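Local coordinates for protein ribonucleoside-diphosphate reductase, alpha chain (Actinobacillus ureae ATCC 25976, PDB 6DQX) that probably catalyses the reduction of ribonucleoside diphosphates to deoxyribonucleotides, serving as the catalytic alpha subunit of a class Id ribonucleotide reductase, at residues C275-L280 and S413-K418; S479-E484 and V493-S498; G156-S161 and N203-M208; A340-A345 and E397-K402. All coordinates share one frame; numbering follows the deposited sequence.

Interaction 1 (C275-L280 and S413-K418); sequences CTEIML and SIAPTK
Cys275 and Glu277 lie against Pro416 and Ala415 where two loops meet near the middle of the chain, a case of a polar side chain set among apolar neighbours and held by one water and a neighbouring asparagine. With Asn273, the sequence here reads Asn-x-Cys-x-Glu, consistent with the finger loop at the heart of the ten-stranded barrel of class I reductases, the loop that carries the active-site cysteine in this family.

The packing contacts are mostly between saturated carbons, with two oxygens set against carbon. Cys275 CB sits 3.7 Å from Pro416 CD, while its SG passes Pro416 CG at 4.1 Å. Glu277 CG takes the crowded position between the backbone N and the carbonyl carbon (chi1 87°), and the chain folds again at chi2 (-84°), laying the carboxylate beside Ala415. There Glu277 OE2 comes within 3.4 Å of Ala415 CB. At the root of the same chain, Glu277 CB approaches Ile414 O at 3.5 Å, and Glu277 CG meets Ser413 CB at 3.9 Å.

The polar link runs through a water. This molecule donates to Glu277 OE2 at 2.7 Å and is hydrogen-bonded to Ser413 OG at 2.6 Å. The second oxygen, Glu277 OE1, bonds to Asn273 ND2 just upstream, and Ser521 takes up Cys275 O through its OG.

Each carboxylate oxygen thus has its own polar partner, and the methyl of Ala415 closes in beside OE2. Such a double hold should limit rotation of the buried carboxylate and tie its orientation to both loops.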
# COMPACT_ATOMS: atom_id res chain seq x y z
N CYS A 275 -21.34 3.72 0.10
CA CYS A 275 -22.72 3.57 0.59
C CYS A 275 -23.78 3.20 -0.46
O CYS A 275 -24.94 3.02 -0.08
CB CYS A 275 -23.12 4.84 1.33
SG CYS A 275 -22.06 5.14 2.77
N THR A 276 -23.35 3.02 -1.71
CA THR A 276 -24.12 2.49 -2.86
C THR A 276 -25.11 3.46 -3.52
O THR A 276 -25.84 3.04 -4.42
CB THR A 276 -24.85 1.14 -2.61
OG1 THR A 276 -26.04 1.35 -1.82
CG2 THR A 276 -23.98 0.12 -1.90
N GLU A 277 -25.10 4.73 -3.14
CA GLU A 277 -26.03 5.72 -3.73
C GLU A 277 -25.42 6.49 -4.92
O GLU A 277 -26.15 7.14 -5.68
CB GLU A 277 -26.48 6.73 -2.68
CG GLU A 277 -25.59 7.97 -2.46
CD GLU A 277 -24.41 7.76 -1.51
OE1 GLU A 277 -24.12 6.62 -1.13
OE2 GLU A 277 -23.82 8.78 -1.10
N ILE A 278 -24.09 6.45 -5.06
CA ILE A 278 -23.45 7.24 -6.12
C ILE A 278 -23.44 6.46 -7.43
O ILE A 278 -23.28 5.24 -7.44
CB ILE A 278 -22.01 7.64 -5.69
CG1 ILE A 278 -22.09 8.53 -4.43
CG2 ILE A 278 -21.26 8.34 -6.81
CD1 ILE A 278 -22.72 9.89 -4.65
N MET A 279 -23.61 7.19 -8.54
CA MET A 279 -23.66 6.59 -9.89
C MET A 279 -22.91 7.51 -10.84
O MET A 279 -23.52 8.26 -11.61
CB MET A 279 -25.11 6.38 -10.36
CG MET A 279 -25.93 5.51 -9.42
SD MET A 279 -25.50 3.80 -9.64
CE MET A 279 -25.88 3.06 -8.06
N LEU A 280 -21.57 7.45 -10.77
CA LEU A 280 -20.73 8.36 -11.54
C LEU A 280 -19.61 7.56 -12.22
O LEU A 280 -19.25 6.48 -11.74
CB LEU A 280 -20.11 9.43 -10.65
CG LEU A 280 -21.09 10.36 -9.94
CD1 LEU A 280 -20.36 11.21 -8.92
CD2 LEU A 280 -21.82 11.23 -10.96
N SER A 413 -28.92 12.30 -5.13
CA SER A 413 -28.56 10.96 -4.70
C SER A 413 -29.08 10.78 -3.30
O SER A 413 -29.02 11.73 -2.49
CB SER A 413 -27.03 10.77 -4.72
OG SER A 413 -26.40 11.61 -3.79
N ILE A 414 -29.51 9.58 -2.95
CA ILE A 414 -30.10 9.37 -1.62
C ILE A 414 -29.16 8.56 -0.73
O ILE A 414 -29.25 7.34 -0.64
CB ILE A 414 -31.52 8.74 -1.70
CG1 ILE A 414 -32.39 9.48 -2.71
CG2 ILE A 414 -32.16 8.67 -0.31
CD1 ILE A 414 -32.51 10.97 -2.51
N ALA A 415 -28.25 9.27 -0.09
CA ALA A 415 -27.32 8.68 0.86
C ALA A 415 -27.97 8.28 2.21
O ALA A 415 -29.05 8.77 2.57
CB ALA A 415 -26.19 9.65 1.12
N PRO A 416 -27.28 7.43 2.99
CA PRO A 416 -27.73 7.15 4.34
C PRO A 416 -27.54 8.40 5.20
O PRO A 416 -26.68 9.23 4.89
CB PRO A 416 -26.77 6.03 4.81
CG PRO A 416 -26.10 5.54 3.58
CD PRO A 416 -26.00 6.74 2.70
N THR A 417 -28.35 8.60 6.21
CA THR A 417 -28.27 9.86 6.98
C THR A 417 -28.41 9.60 8.49
O THR A 417 -29.00 10.41 9.19
CB THR A 417 -29.35 10.90 6.56
OG1 THR A 417 -30.64 10.41 6.91
CG2 THR A 417 -29.32 11.22 5.09
N LYS A 418 -27.83 8.52 9.00
CA LYS A 418 -28.10 8.14 10.40
C LYS A 418 -27.68 9.24 11.39
O LYS A 418 -28.49 9.68 12.21
CB LYS A 418 -27.46 6.80 10.77
CG LYS A 418 -27.99 5.60 9.97
CD LYS A 418 -29.42 5.21 10.30
CE LYS A 418 -30.03 4.30 9.23
NZ LYS A 418 -29.49 2.91 9.20
O HOH W 1 -24.70 11.24 -1.90

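Interaction 2 (S479-E484 and V493-S498); sequences SVQHLE and VFKTFS
Gln481 folds back toward Lys495 because CG lies beside the backbone N (chi1 -58°) and the chain bends at chi2 (-54°). The residue belongs to a compact loop in which an ST turn at Ser479 leads straight into a type I beta turn from Val480 to Leu483. Facing it is the exit of helix 488-493, so the contact closes a short loop-helix-loop excursion well away from the centre of the chain.

The side chains of Gln481 and Lys495 cross at about a right angle, Gln481 NE2 standing 3.8 Å from Lys495 CG. Beside them, Val480 CG2 touches Phe494 CB at 3.9 Å. The aromatic ring itself turns elsewhere, onto Phe454, Leu455 and Leu458 of helix 453-461. Thr496 CG2 rests 4.1 Å from Ser479 CA.

Water supplies the polar connection: a single molecule accepts from Gln481 NE2 and from Val480 N and donates to Phe494 O. Gln481 NE2 also donates to Lys491 O in the intervening helix, which fixes the rotation of the amide.

Ser479 OG holds the turn in shape, accepting from Gln481 N at 3.1 Å along a nearly straight bond (170°), and it is hydrogen-bonded to Glu499 as well. On the facing segment Thr496 OG1 and Ser498 OG share a hydrogen bond of 2.9 Å.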
# COMPACT_ATOMS: atom_id res chain seq x y z
N SER A 479 -42.22 -1.96 19.23
CA SER A 479 -43.46 -2.19 18.48
C SER A 479 -44.67 -1.75 19.31
O SER A 479 -44.62 -1.79 20.54
CB SER A 479 -43.59 -3.67 18.13
OG SER A 479 -44.83 -3.96 17.51
N VAL A 480 -45.75 -1.37 18.62
CA VAL A 480 -47.06 -1.11 19.24
C VAL A 480 -48.13 -2.10 18.79
O VAL A 480 -49.29 -1.93 19.14
CB VAL A 480 -47.56 0.35 18.98
CG1 VAL A 480 -46.58 1.35 19.53
CG2 VAL A 480 -47.82 0.61 17.50
N GLN A 481 -47.75 -3.13 18.02
CA GLN A 481 -48.73 -4.03 17.41
C GLN A 481 -49.47 -4.86 18.47
O GLN A 481 -50.63 -5.26 18.26
CB GLN A 481 -48.07 -4.96 16.36
CG GLN A 481 -47.35 -4.24 15.21
CD GLN A 481 -48.24 -3.24 14.50
OE1 GLN A 481 -49.25 -3.62 13.93
NE2 GLN A 481 -47.88 -1.96 14.56
N HIS A 482 -48.80 -5.11 19.59
CA HIS A 482 -49.40 -5.79 20.75
C HIS A 482 -50.51 -4.99 21.48
O HIS A 482 -51.32 -5.60 22.18
CB HIS A 482 -48.31 -6.20 21.75
CG HIS A 482 -47.67 -5.04 22.46
ND1 HIS A 482 -46.64 -4.31 21.91
CD2 HIS A 482 -47.93 -4.48 23.66
CE1 HIS A 482 -46.30 -3.35 22.75
NE2 HIS A 482 -47.07 -3.43 23.82
N LEU A 483 -50.54 -3.66 21.34
CA LEU A 483 -51.42 -2.81 22.17
C LEU A 483 -52.90 -2.81 21.73
O LEU A 483 -53.26 -2.16 20.75
CB LEU A 483 -50.92 -1.36 22.21
CG LEU A 483 -49.55 -1.07 22.84
CD1 LEU A 483 -49.17 0.39 22.64
CD2 LEU A 483 -49.53 -1.40 24.33
N GLU A 484 -53.75 -3.50 22.50
CA GLU A 484 -55.22 -3.54 22.25
C GLU A 484 -55.91 -2.16 22.24
O GLU A 484 -56.93 -1.99 21.57
CB GLU A 484 -55.92 -4.44 23.29
CG GLU A 484 -55.60 -5.92 23.18
CD GLU A 484 -56.07 -6.69 24.41
OE1 GLU A 484 -55.46 -6.53 25.49
OE2 GLU A 484 -57.04 -7.47 24.30
N VAL A 493 -49.80 2.87 11.07
CA VAL A 493 -48.98 4.07 10.93
C VAL A 493 -47.65 3.94 11.68
O VAL A 493 -46.64 4.48 11.22
CB VAL A 493 -49.75 5.35 11.34
CG1 VAL A 493 -48.84 6.57 11.40
CG2 VAL A 493 -50.89 5.62 10.37
N PHE A 494 -47.64 3.18 12.79
CA PHE A 494 -46.45 3.03 13.63
C PHE A 494 -45.78 1.65 13.58
O PHE A 494 -45.02 1.29 14.49
CB PHE A 494 -46.80 3.46 15.07
CG PHE A 494 -47.18 4.90 15.16
CD1 PHE A 494 -46.22 5.88 15.01
CD2 PHE A 494 -48.51 5.29 15.29
CE1 PHE A 494 -46.55 7.22 15.04
CE2 PHE A 494 -48.85 6.63 15.32
CZ PHE A 494 -47.88 7.60 15.19
N LYS A 495 -46.02 0.88 12.51
CA LYS A 495 -45.23 -0.31 12.26
C LYS A 495 -43.73 0.06 12.22
O LYS A 495 -43.35 1.13 11.71
CB LYS A 495 -45.59 -0.98 10.94
CG LYS A 495 -46.84 -1.83 10.95
CD LYS A 495 -46.99 -2.47 9.57
CE LYS A 495 -48.37 -3.05 9.35
NZ LYS A 495 -48.51 -4.39 9.93
N THR A 496 -42.91 -0.83 12.76
CA THR A 496 -41.44 -0.72 12.73
C THR A 496 -40.90 -1.16 11.37
O THR A 496 -41.60 -1.81 10.61
CB THR A 496 -40.82 -1.65 13.79
OG1 THR A 496 -41.20 -3.00 13.52
CG2 THR A 496 -41.29 -1.27 15.17
N PHE A 497 -39.63 -0.85 11.09
CA PHE A 497 -38.95 -1.29 9.85
C PHE A 497 -39.14 -2.81 9.66
O PHE A 497 -39.53 -3.28 8.58
CB PHE A 497 -37.45 -0.95 9.94
CG PHE A 497 -36.67 -1.01 8.63
CD1 PHE A 497 -37.20 -1.46 7.42
CD2 PHE A 497 -35.33 -0.61 8.65
CE1 PHE A 497 -36.42 -1.49 6.26
CE2 PHE A 497 -34.55 -0.65 7.49
CZ PHE A 497 -35.09 -1.09 6.30
N SER A 498 -38.92 -3.59 10.72
CA SER A 498 -39.07 -5.05 10.67
C SER A 498 -40.50 -5.54 10.34
O SER A 498 -40.68 -6.59 9.72
CB SER A 498 -38.59 -5.69 11.98
OG SER A 498 -39.40 -5.29 13.07
O HOH W 2 -45.23 -1.26 15.79

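Interaction 3 (G156-S161 and N203-M208); sequences GSFNFS and NPIQLM
An Asx turn at Asn203 packs against the first turns of helix 156-170, with Phe158 meeting Asn203 and Ile205. The turn stands just ahead of strand 209-213 of the barrel sheet, and the helix lies at the subunit interface: Asn159 ND2 hydrogen-bonds to Val170 O of the second subunit.

Phe158 CG runs anti to the backbone N (chi1 179°), carrying the end of the ring to the loop. Its CZ edge meets Asn203 OD1, which lies in the ring plane at 3.7 Å from CZ, and the amide is turned 77° against the ring. Phe158 CZ also touches Ile205 CG1 at 3.7 Å, the side chains lying alongside and pointing opposite ways. The same amide oxygen closes the Asx turn by accepting from Ile205 N at 2.9 Å.

Ser161 continues the contact one turn along the helix. Its OG donates to Phe158 O at 2.7 Å, in the carbonyl plane and on a lone pair. This bond holds the hydroxyl over one face of the Phe158 ring, toward its rim, and 3.5 Å from Ile205 CD1. Farther on, Met208 SD approaches Ser161 O at 3.7 Å, and Met208 also packs on Trp195.

Ser161 OG and Asn203 OD1 are paired within their own segments, so between 156-161 and 203-208 the contact is van der Waals, perhaps with a mild electrostatic attraction between the ring's C-H edge and the amide oxygen. Direct polar ties come farther along the helix, where Asp165 OD1 accepts from Leu207 N and Met208 N.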
# COMPACT_ATOMS: atom_id res chain seq x y z
N GLY A 156 -4.21 -12.21 -9.51
CA GLY A 156 -5.62 -11.83 -9.66
C GLY A 156 -6.04 -10.68 -8.77
O GLY A 156 -5.25 -10.12 -8.02
N SER A 157 -7.33 -10.35 -8.87
CA SER A 157 -7.89 -9.15 -8.25
C SER A 157 -8.03 -9.24 -6.74
O SER A 157 -7.92 -8.23 -6.04
CB SER A 157 -9.25 -8.88 -8.89
OG SER A 157 -10.14 -9.98 -8.63
N PHE A 158 -8.31 -10.44 -6.23
CA PHE A 158 -8.43 -10.62 -4.79
C PHE A 158 -7.09 -10.38 -4.07
O PHE A 158 -7.03 -9.73 -3.01
CB PHE A 158 -8.97 -12.01 -4.47
CG PHE A 158 -9.08 -12.27 -3.00
CD1 PHE A 158 -8.01 -12.81 -2.29
CD2 PHE A 158 -10.25 -11.93 -2.31
CE1 PHE A 158 -8.09 -13.01 -0.93
CE2 PHE A 158 -10.34 -12.14 -0.95
CZ PHE A 158 -9.26 -12.69 -0.25
N ASN A 159 -6.02 -10.88 -4.66
CA ASN A 159 -4.66 -10.61 -4.20
C ASN A 159 -4.44 -9.09 -4.00
O ASN A 159 -4.01 -8.65 -2.94
CB ASN A 159 -3.67 -11.20 -5.21
CG ASN A 159 -2.22 -10.87 -4.88
OD1 ASN A 159 -1.71 -11.33 -3.88
ND2 ASN A 159 -1.58 -10.08 -5.73
N PHE A 160 -4.77 -8.27 -5.01
CA PHE A 160 -4.60 -6.82 -4.86
C PHE A 160 -5.55 -6.16 -3.84
O PHE A 160 -5.21 -5.13 -3.26
CB PHE A 160 -4.68 -6.09 -6.21
CG PHE A 160 -3.58 -6.49 -7.13
CD1 PHE A 160 -2.25 -6.18 -6.81
CD2 PHE A 160 -3.85 -7.21 -8.25
CE1 PHE A 160 -1.23 -6.58 -7.64
CE2 PHE A 160 -2.83 -7.62 -9.09
CZ PHE A 160 -1.51 -7.29 -8.78
N SER A 161 -6.71 -6.76 -3.60
CA SER A 161 -7.62 -6.24 -2.55
C SER A 161 -6.96 -6.24 -1.17
O SER A 161 -7.26 -5.38 -0.36
CB SER A 161 -8.95 -7.01 -2.52
OG SER A 161 -8.87 -8.22 -1.77
N ASN A 203 -10.07 -15.38 6.67
CA ASN A 203 -9.87 -14.81 5.32
C ASN A 203 -9.00 -13.59 5.47
O ASN A 203 -9.10 -12.87 6.47
CB ASN A 203 -11.23 -14.51 4.65
CG ASN A 203 -11.10 -13.99 3.22
OD1 ASN A 203 -10.93 -12.78 3.01
ND2 ASN A 203 -11.22 -14.89 2.23
N PRO A 204 -8.07 -13.36 4.51
CA PRO A 204 -7.24 -12.18 4.62
C PRO A 204 -8.00 -10.86 4.75
O PRO A 204 -7.49 -9.94 5.35
CB PRO A 204 -6.43 -12.18 3.33
CG PRO A 204 -6.42 -13.59 2.89
CD PRO A 204 -7.68 -14.22 3.38
N ILE A 205 -9.21 -10.78 4.19
CA ILE A 205 -9.96 -9.52 4.11
C ILE A 205 -11.07 -9.47 5.17
O ILE A 205 -12.07 -10.17 5.05
CB ILE A 205 -10.62 -9.36 2.73
CG1 ILE A 205 -9.59 -9.52 1.60
CG2 ILE A 205 -11.34 -8.01 2.65
CD1 ILE A 205 -8.42 -8.59 1.67
N GLN A 206 -10.88 -8.63 6.18
CA GLN A 206 -11.83 -8.44 7.29
C GLN A 206 -12.34 -7.00 7.45
O GLN A 206 -13.35 -6.81 8.09
CB GLN A 206 -11.17 -8.86 8.61
CG GLN A 206 -10.77 -10.32 8.71
CD GLN A 206 -11.95 -11.27 8.62
OE1 GLN A 206 -13.05 -10.96 9.07
NE2 GLN A 206 -11.73 -12.41 7.99
N LEU A 207 -11.66 -6.00 6.87
CA LEU A 207 -11.97 -4.59 7.18
C LEU A 207 -12.75 -3.92 6.06
O LEU A 207 -13.70 -3.19 6.32
CB LEU A 207 -10.69 -3.79 7.48
CG LEU A 207 -9.76 -4.35 8.57
CD1 LEU A 207 -8.73 -3.31 9.01
CD2 LEU A 207 -10.52 -4.86 9.78
N MET A 208 -12.32 -4.13 4.82
CA MET A 208 -12.95 -3.48 3.69
C MET A 208 -14.28 -4.16 3.38
O MET A 208 -14.48 -5.36 3.67
CB MET A 208 -12.05 -3.45 2.46
CG MET A 208 -11.71 -4.77 1.84
SD MET A 208 -10.82 -4.57 0.29
CE MET A 208 -12.12 -4.68 -0.91

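Interaction 4 (A340-A345 and E397-K402); sequences ATRHRA and EPEILK
Arg342 O, in the last turn of helix 334-343, accepts from Ile400 N at 3.1 Å. A short 3-10 turn at Glu399 and Ile400 thereby docks on a helix C-terminus, whose end is marked by the positive phi of Arg344. Pro398 fits into the same place, its CB 3.4 Å from Arg342 O.

The side chain of Arg342 reaches over this turn, kinked at chi3 (76°) after an extended start. Its NH2 forms a salt bridge to Glu399 OE2 at 2.9 Å, and NE adds a weak bond to that oxygen. The oxygen lies in the guanidinium plane but is approached from above the carboxylate plane, as the two groups are turned 76° against each other.

Ile400 packs on two flat groups. Its CD1 lies over one face of the guanidinium, 3.7 Å from Arg342 NH2, while CG1 makes a CH-pi contact with the face of His343, 4.0 Å from the ring centroid. Alongside, Arg344 CG packs on Pro398 CB.

Second-shell partners fix these groups. Arg342 NH1 has a further salt bridge to Glu286, so the guanidinium is shared by two acids; His343 ND1 is hydrogen-bonded to Phe339 O, and the imidazole stacks on the Phe339 ring. Arg344 is directed to Asp317 and Ser321 in helix 308-327.

One water completes the junction, donating to Thr341 O at 2.7 Å and accepting from Glu399 N at 2.9 Å.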
# COMPACT_ATOMS: atom_id res chain seq x y z
N ALA A 340 -13.80 16.53 -10.68
CA ALA A 340 -14.57 17.62 -10.12
C ALA A 340 -14.61 18.83 -11.06
O ALA A 340 -15.68 19.37 -11.31
CB ALA A 340 -14.06 18.06 -8.77
N THR A 341 -13.45 19.21 -11.57
CA THR A 341 -13.34 20.33 -12.54
C THR A 341 -14.26 20.14 -13.77
O THR A 341 -14.94 21.08 -14.20
CB THR A 341 -11.90 20.52 -13.01
OG1 THR A 341 -11.11 20.79 -11.85
CG2 THR A 341 -11.80 21.70 -14.02
N ARG A 342 -14.27 18.94 -14.34
CA ARG A 342 -14.98 18.72 -15.58
C ARG A 342 -16.46 18.38 -15.44
O ARG A 342 -17.23 18.66 -16.36
CB ARG A 342 -14.27 17.66 -16.39
CG ARG A 342 -12.83 18.04 -16.67
CD ARG A 342 -12.07 16.90 -17.28
NE ARG A 342 -12.37 16.68 -18.69
CZ ARG A 342 -12.86 15.56 -19.24
NH1 ARG A 342 -13.16 14.47 -18.55
NH2 ARG A 342 -13.01 15.54 -20.55
N HIS A 343 -16.84 17.77 -14.31
CA HIS A 343 -18.20 17.24 -14.09
C HIS A 343 -19.04 18.08 -13.14
O HIS A 343 -20.24 18.23 -13.35
CB HIS A 343 -18.13 15.82 -13.48
CG HIS A 343 -17.64 14.77 -14.43
ND1 HIS A 343 -16.31 14.61 -14.79
CD2 HIS A 343 -18.32 13.81 -15.08
CE1 HIS A 343 -16.22 13.60 -15.64
NE2 HIS A 343 -17.42 13.10 -15.83
N ARG A 344 -18.43 18.55 -12.05
CA ARG A 344 -19.13 19.22 -10.97
C ARG A 344 -20.34 18.42 -10.47
O ARG A 344 -21.42 18.98 -10.22
CB ARG A 344 -19.53 20.64 -11.41
CG ARG A 344 -18.37 21.50 -11.89
CD ARG A 344 -18.79 22.97 -12.05
NE ARG A 344 -18.98 23.55 -10.72
CZ ARG A 344 -18.02 24.08 -9.95
NH1 ARG A 344 -16.77 24.22 -10.39
NH2 ARG A 344 -18.31 24.51 -8.74
N ALA A 345 -20.19 17.10 -10.33
CA ALA A 345 -21.32 16.27 -9.88
C ALA A 345 -21.73 16.60 -8.45
O ALA A 345 -20.88 16.78 -7.58
CB ALA A 345 -20.97 14.80 -10.00
N GLU A 397 -20.63 26.51 -17.89
CA GLU A 397 -20.74 25.05 -17.95
C GLU A 397 -19.34 24.50 -17.80
O GLU A 397 -18.39 25.01 -18.40
CB GLU A 397 -21.33 24.58 -19.29
CG GLU A 397 -22.73 25.09 -19.59
CD GLU A 397 -23.11 25.02 -21.07
OE1 GLU A 397 -22.23 25.19 -21.94
OE2 GLU A 397 -24.30 24.80 -21.36
N PRO A 398 -19.18 23.44 -17.00
CA PRO A 398 -17.87 22.81 -16.99
C PRO A 398 -17.67 22.01 -18.30
O PRO A 398 -18.62 21.79 -19.06
CB PRO A 398 -17.94 21.89 -15.76
CG PRO A 398 -19.38 21.52 -15.68
CD PRO A 398 -20.15 22.73 -16.14
N GLU A 399 -16.45 21.55 -18.53
CA GLU A 399 -16.05 20.95 -19.82
C GLU A 399 -16.96 19.83 -20.32
O GLU A 399 -17.30 19.80 -21.49
CB GLU A 399 -14.59 20.48 -19.74
CG GLU A 399 -14.00 19.88 -21.02
CD GLU A 399 -12.63 19.25 -20.80
OE1 GLU A 399 -11.86 19.76 -19.96
OE2 GLU A 399 -12.33 18.23 -21.46
N ILE A 400 -17.34 18.89 -19.45
CA ILE A 400 -18.18 17.77 -19.85
C ILE A 400 -19.57 18.22 -20.30
O ILE A 400 -20.20 17.58 -21.13
CB ILE A 400 -18.27 16.73 -18.66
CG1 ILE A 400 -16.99 15.89 -18.64
CG2 ILE A 400 -19.50 15.86 -18.70
CD1 ILE A 400 -16.64 15.16 -19.93
N LEU A 401 -20.05 19.33 -19.76
CA LEU A 401 -21.37 19.84 -20.07
C LEU A 401 -21.42 21.02 -21.07
O LEU A 401 -22.46 21.68 -21.16
CB LEU A 401 -22.05 20.26 -18.76
CG LEU A 401 -22.43 19.09 -17.85
CD1 LEU A 401 -22.72 19.59 -16.44
CD2 LEU A 401 -23.60 18.33 -18.43
N LYS A 402 -20.33 21.30 -21.78
CA LYS A 402 -20.37 22.38 -22.79
C LYS A 402 -21.52 22.10 -23.75
O LYS A 402 -21.58 21.02 -24.37
CB LYS A 402 -19.04 22.49 -23.53
CG LYS A 402 -18.96 23.68 -24.47
CD LYS A 402 -17.53 23.86 -24.97
CE LYS A 402 -17.48 24.67 -26.25
NZ LYS A 402 -16.14 24.52 -26.86
O HOH W 3 -14.44 22.34 -16.55

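How the interactions relate
The centre of interaction 1 lies about 2 Å from that of the chain, the others 22 to 27 Å out. Interaction 4, with exposed residues at its border, alone has a salt bridge and a direct backbone bond between its segments; interactions 1, 2 and 3 rely on packing, with a bridging water in 1 and 2. Interactions 1 and 2 both join loop to loop; interactions 3 and 4 each set a loop against one end of a helix, the first near the N-terminal end and the second at the C-terminal end. Interactions 1 and 4 alone touch, Leu280 CD2 meeting Ala345 CB at 3.8 Å. Interactions 2 and 4 lie on opposite sides of the chain's centre, about 48 Å apart between centres.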